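Local coordinates for precorrin-6Y C5,15-methyltransferase (PDB 3HM2) that is the C-terminal AdoMet-dependent methyltransferase domain of an enzyme that as a whole probably methylates precorrin-6Y at C5 and C15 in adenosylcobalamin biosynthesis, at the interface of chains A and B and the interface of chains A and C. Numbering follows the deposited sequence. Chains: chain A/B/C, precorrin-6Y C5,15-methyltransferase.

Contact 1 and contact 2 join chain A to two different neighbours, and the centres of their C-alpha atoms lie about 20 Å apart. They share no residue of chain A: contact 1 uses the start of helix 130-143 and the loop at A:Leu168, contact 2 helix 9-21 and strand 146-157. On the B side, contact 1 falls where the chain turns back after strand 146-157, the strand that pairs with its copy in contact 2. Each interface is two-fold symmetric, and together they could build the deposited four-copy assembly, in which the same strand region serves both neighbours.

Contact 1: the interface of chains A and B. Residues chain A 128-130, 168; chain B 161-163.
The backbone N-H of A:Val130 reaches across to the carbonyl O of B:Ile162, a hydrogen bond of 3.1 Å from N to O that is almost straight at the hydrogen, 172°. The donor stands 34° out of the carbonyl plane. A:Val130 opens helix 130-143, so the carbonyl of the neighbouring chain serves as a cap for an N-H at the helix start, where the helix dipole would probably favour it. The same oxygen is also approached by CB of A:Thr129, at 3.4 Å, and the threonine side chain lies between B:Phe161 and B:Thr163. Its hydroxyl OG1 sits between the backbone N and the carbonyl carbon (chi1 61°), an arrangement that leaves CG2 beside the backbone N and directed at chain B. That methyl meets the rim of the B:Phe161 ring, with CG2 3.3 Å from CD2, coming in at a slant from above rather than over the centre. OG1 lies above the same face, 3.9 Å from the plane and displaced toward the rim. On its other flank A:Thr129 CG2 presses on the methyl CG2 of B:Thr163 at 3.5 Å, a snug methyl-to-methyl contact. B:Thr163 begins strand 163-166, and chain A hides 59 Å² of it, more than of any other residue in this patch. The patch thus wedges the turn before this strand against the N-terminal end of a helix, probably steadying both in the deposited assembly. Farther along, the isobutyl group of A:Leu168 crosses B:Thr163 at about a right angle, its CD2 lying 4.1 Å from the threonine CB.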
loop_
_atom_site.group_PDB
_atom_site.type_symbol
_atom_site.label_atom_id
_atom_site.label_comp_id
_atom_site.label_asym_id
_atom_site.label_seq_id
_atom_site.Cartn_x
_atom_site.Cartn_y
_atom_site.Cartn_z
ATOM N N VAL A 128 7.035 -9.266 -10.379
ATOM C CA VAL A 128 6.073 -8.211 -10.629
ATOM C C VAL A 128 4.693 -8.828 -10.756
ATOM O O VAL A 128 3.692 -8.138 -10.876
ATOM C CB VAL A 128 6.439 -7.543 -11.933
ATOM C CG1 VAL A 128 6.540 -8.610 -12.995
ATOM C CG2 VAL A 128 5.428 -6.465 -12.303
ATOM N N THR A 129 4.655 -10.149 -10.739
ATOM C CA THR A 129 3.415 -10.881 -10.891
ATOM C C THR A 129 3.363 -11.810 -9.719
ATOM O O THR A 129 4.371 -11.978 -9.018
ATOM C CB THR A 129 3.424 -11.802 -12.130
ATOM O OG1 THR A 129 4.468 -12.765 -11.983
ATOM C CG2 THR A 129 3.630 -11.026 -13.409
ATOM N N VAL A 130 2.216 -12.458 -9.531
ATOM C CA VAL A 130 2.066 -13.372 -8.409
ATOM C C VAL A 130 2.866 -14.616 -8.651
ATOM O O VAL A 130 3.601 -15.070 -7.774
ATOM C CB VAL A 130 0.609 -13.772 -8.142
ATOM C CG1 VAL A 130 0.561 -15.140 -7.461
ATOM C CG2 VAL A 130 -0.080 -12.701 -7.304
ATOM N N LEU A 168 1.840 -1.166 -10.082
ATOM C CA LEU A 168 1.841 -2.538 -9.608
ATOM C C LEU A 168 3.018 -2.749 -8.658
ATOM O O LEU A 168 4.102 -2.220 -8.888
ATOM C CB LEU A 168 1.914 -3.513 -10.794
ATOM C CG LEU A 168 0.631 -3.726 -11.617
ATOM C CD1 LEU A 168 0.953 -4.363 -12.964
ATOM C CD2 LEU A 168 -0.423 -4.552 -10.863
ATOM N N PHE B 161 -0.460 -14.477 -16.872
ATOM C CA PHE B 161 -0.120 -14.082 -15.508
ATOM C C PHE B 161 -1.259 -13.428 -14.748
ATOM O O PHE B 161 -2.162 -12.836 -15.337
ATOM C CB PHE B 161 1.112 -13.168 -15.485
ATOM C CG PHE B 161 2.409 -13.912 -15.537
ATOM C CD1 PHE B 161 2.441 -15.275 -15.292
ATOM C CD2 PHE B 161 3.596 -13.257 -15.807
ATOM C CE1 PHE B 161 3.627 -15.974 -15.334
ATOM C CE2 PHE B 161 4.793 -13.948 -15.839
ATOM C CZ PHE B 161 4.808 -15.307 -15.604
ATOM N N ILE B 162 -1.188 -13.577 -13.427
ATOM C CA ILE B 162 -2.012 -12.849 -12.463
ATOM C C ILE B 162 -1.122 -11.763 -11.862
ATOM O O ILE B 162 0.075 -11.960 -11.669
ATOM C CB ILE B 162 -2.536 -13.764 -11.279
ATOM C CG1 ILE B 162 -2.940 -15.163 -11.759
ATOM C CG2 ILE B 162 -3.674 -13.085 -10.510
ATOM C CD1 ILE B 162 -4.076 -15.174 -12.769
ATOM N N THR B 163 -1.707 -10.617 -11.564
ATOM C CA THR B 163 -0.983 -9.564 -10.881
ATOM C C THR B 163 -2.029 -8.924 -10.001
ATOM O O THR B 163 -3.193 -9.243 -10.140
ATOM C CB THR B 163 -0.417 -8.549 -11.884
ATOM O OG1 THR B 163 -1.401 -8.297 -12.894
ATOM C CG2 THR B 163 0.871 -9.095 -12.547
#

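Contact 2: the interface of chains A and C. Residues chain A 12, 16, 152, 154; chain C 16, 19, 148-150, 172.
A:His12 and C:Phe150 meet edge to face, their planes 85° apart and their ring centroids 4.9 Å from each other. The phenyl supplies the edge: CE1 of C:Phe150 points at the middle of the imidazole face of A:His12 and comes within 3.7 Å of its CD2. With CG of C:Phe150 beside its own backbone N (chi1 -43°), the ring projects from strand 146-157 toward helix 9-21 of chain A. One phenyl face is covered from within chain C by CD1 of C:Leu16, offset toward the rim, so the ring is held from its own subunit as well as from the partner. Across the interface CD2 of C:Leu16 closes on ND1 of A:His12 at 3.7 Å, the leucine crossing the histidine at about a right angle. The two copies of Leu16 then face each other obliquely, CD1 of A:Leu16 lying 4.0 Å from CD2 of C:Leu16, as helix 9-21 meets helix 7-21. On the strand side CG1 of A:Ile152 meets the rim of the phenyl from just beyond it, 3.4 Å from CD1 of C:Phe150, a little off the ring plane. These residues form an antiparallel beta bridge, and another joins A:His154 to C:Ser148. There the imidazole is approached at its edge, in the ring plane: ND1 of A:His154 and the hydroxyl OG of C:Ser148 are hydrogen-bonded at 2.8 Å, nearly straight at 172°, and either partner could be the donor. This bond probably helps to set the rotation of the imidazole. By pairing strand 146-157 with its copy and packing the first helices over the join, the site extends the beta-sheet from one subunit into the next and probably holds this pair of domains together.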
loop_
_atom_site.group_PDB
_atom_site.type_symbol
_atom_site.label_atom_id
_atom_site.label_comp_id
_atom_site.label_asym_id
_atom_site.label_seq_id
_atom_site.Cartn_x
_atom_site.Cartn_y
_atom_site.Cartn_z
ATOM N N HIS A 12 13.030 4.567 -10.377
ATOM C CA HIS A 12 12.980 4.238 -8.946
ATOM C C HIS A 12 13.199 2.758 -8.609
ATOM O O HIS A 12 13.704 2.419 -7.523
ATOM C CB HIS A 12 11.651 4.705 -8.338
ATOM C CG HIS A 12 11.594 6.178 -8.065
ATOM N ND1 HIS A 12 12.610 6.859 -7.429
ATOM C CD2 HIS A 12 10.631 7.095 -8.322
ATOM C CE1 HIS A 12 12.282 8.132 -7.314
ATOM N NE2 HIS A 12 11.084 8.302 -7.845
ATOM N N LEU A 16 16.369 0.959 -6.309
ATOM C CA LEU A 16 16.254 0.007 -5.196
ATOM C C LEU A 16 17.033 -1.271 -5.451
ATOM O O LEU A 16 17.547 -1.907 -4.521
ATOM C CB LEU A 16 14.801 -0.318 -4.920
ATOM C CG LEU A 16 14.043 0.867 -4.349
ATOM C CD1 LEU A 16 12.519 0.781 -4.595
ATOM C CD2 LEU A 16 14.365 0.983 -2.870
ATOM N N ILE A 152 4.741 1.962 -5.548
ATOM C CA ILE A 152 5.119 3.351 -5.829
ATOM C C ILE A 152 4.015 4.100 -6.568
ATOM O O ILE A 152 3.504 3.613 -7.579
ATOM C CB ILE A 152 6.396 3.407 -6.699
ATOM C CG1 ILE A 152 7.627 2.976 -5.869
ATOM C CG2 ILE A 152 6.564 4.804 -7.310
ATOM C CD1 ILE A 152 8.725 2.197 -6.631
ATOM N N HIS A 154 2.437 8.009 -8.167
ATOM C CA HIS A 154 2.775 9.315 -8.716
ATOM C C HIS A 154 1.471 10.091 -8.924
ATOM O O HIS A 154 0.433 9.497 -9.129
ATOM C CB HIS A 154 3.478 9.151 -10.068
ATOM C CG HIS A 154 4.519 8.071 -10.089
ATOM N ND1 HIS A 154 5.757 8.213 -9.499
ATOM C CD2 HIS A 154 4.508 6.833 -10.639
ATOM C CE1 HIS A 154 6.462 7.109 -9.679
ATOM N NE2 HIS A 154 5.726 6.254 -10.370
ATOM N N LEU C 16 16.069 5.862 -2.537
ATOM C CA LEU C 16 15.056 6.633 -3.253
ATOM C C LEU C 16 15.374 8.118 -3.262
ATOM O O LEU C 16 15.123 8.800 -4.257
ATOM C CB LEU C 16 13.670 6.373 -2.670
ATOM C CG LEU C 16 13.273 4.924 -2.934
ATOM C CD1 LEU C 16 12.213 4.425 -1.950
ATOM C CD2 LEU C 16 12.838 4.764 -4.399
ATOM N N SER C 19 18.491 8.860 -5.654
ATOM C CA SER C 19 17.934 8.708 -7.001
ATOM C C SER C 19 17.195 9.968 -7.433
ATOM O O SER C 19 17.462 10.500 -8.508
ATOM C CB SER C 19 16.966 7.519 -7.054
ATOM O OG SER C 19 16.491 7.293 -8.374
ATOM N N SER C 148 5.721 11.941 -5.665
ATOM C CA SER C 148 5.513 10.489 -5.721
ATOM C C SER C 148 5.618 9.925 -4.310
ATOM O O SER C 148 6.159 10.572 -3.414
ATOM C CB SER C 148 6.547 9.810 -6.627
ATOM O OG SER C 148 6.542 10.386 -7.926
ATOM N N SER C 149 5.082 8.726 -4.107
ATOM C CA SER C 149 5.155 8.085 -2.801
ATOM C C SER C 149 5.364 6.570 -2.889
ATOM O O SER C 149 4.966 5.913 -3.859
ATOM C CB SER C 149 3.916 8.394 -1.974
ATOM O OG SER C 149 2.805 7.682 -2.478
ATOM N N PHE C 150 5.983 6.042 -1.836
ATOM C CA PHE C 150 6.534 4.700 -1.785
ATOM C C PHE C 150 6.015 3.940 -0.562
ATOM O O PHE C 150 6.317 4.312 0.571
ATOM C CB PHE C 150 8.069 4.803 -1.735
ATOM C CG PHE C 150 8.632 5.829 -2.692
ATOM C CD1 PHE C 150 8.979 5.479 -4.003
ATOM C CD2 PHE C 150 8.791 7.154 -2.297
ATOM C CE1 PHE C 150 9.465 6.441 -4.887
ATOM C CE2 PHE C 150 9.282 8.106 -3.174
ATOM C CZ PHE C 150 9.613 7.751 -4.461
ATOM N N GLN C 172 7.534 11.903 -1.663
ATOM C CA GLN C 172 8.733 12.594 -2.071
ATOM C C GLN C 172 8.467 13.704 -3.070
ATOM O O GLN C 172 8.091 13.446 -4.213
ATOM C CB GLN C 172 9.728 11.599 -2.654
ATOM C CG GLN C 172 11.149 12.119 -2.693
ATOM C CD GLN C 172 12.148 11.008 -2.928
ATOM O OE1 GLN C 172 12.219 10.449 -4.020
ATOM N NE2 GLN C 172 12.926 10.680 -1.901
#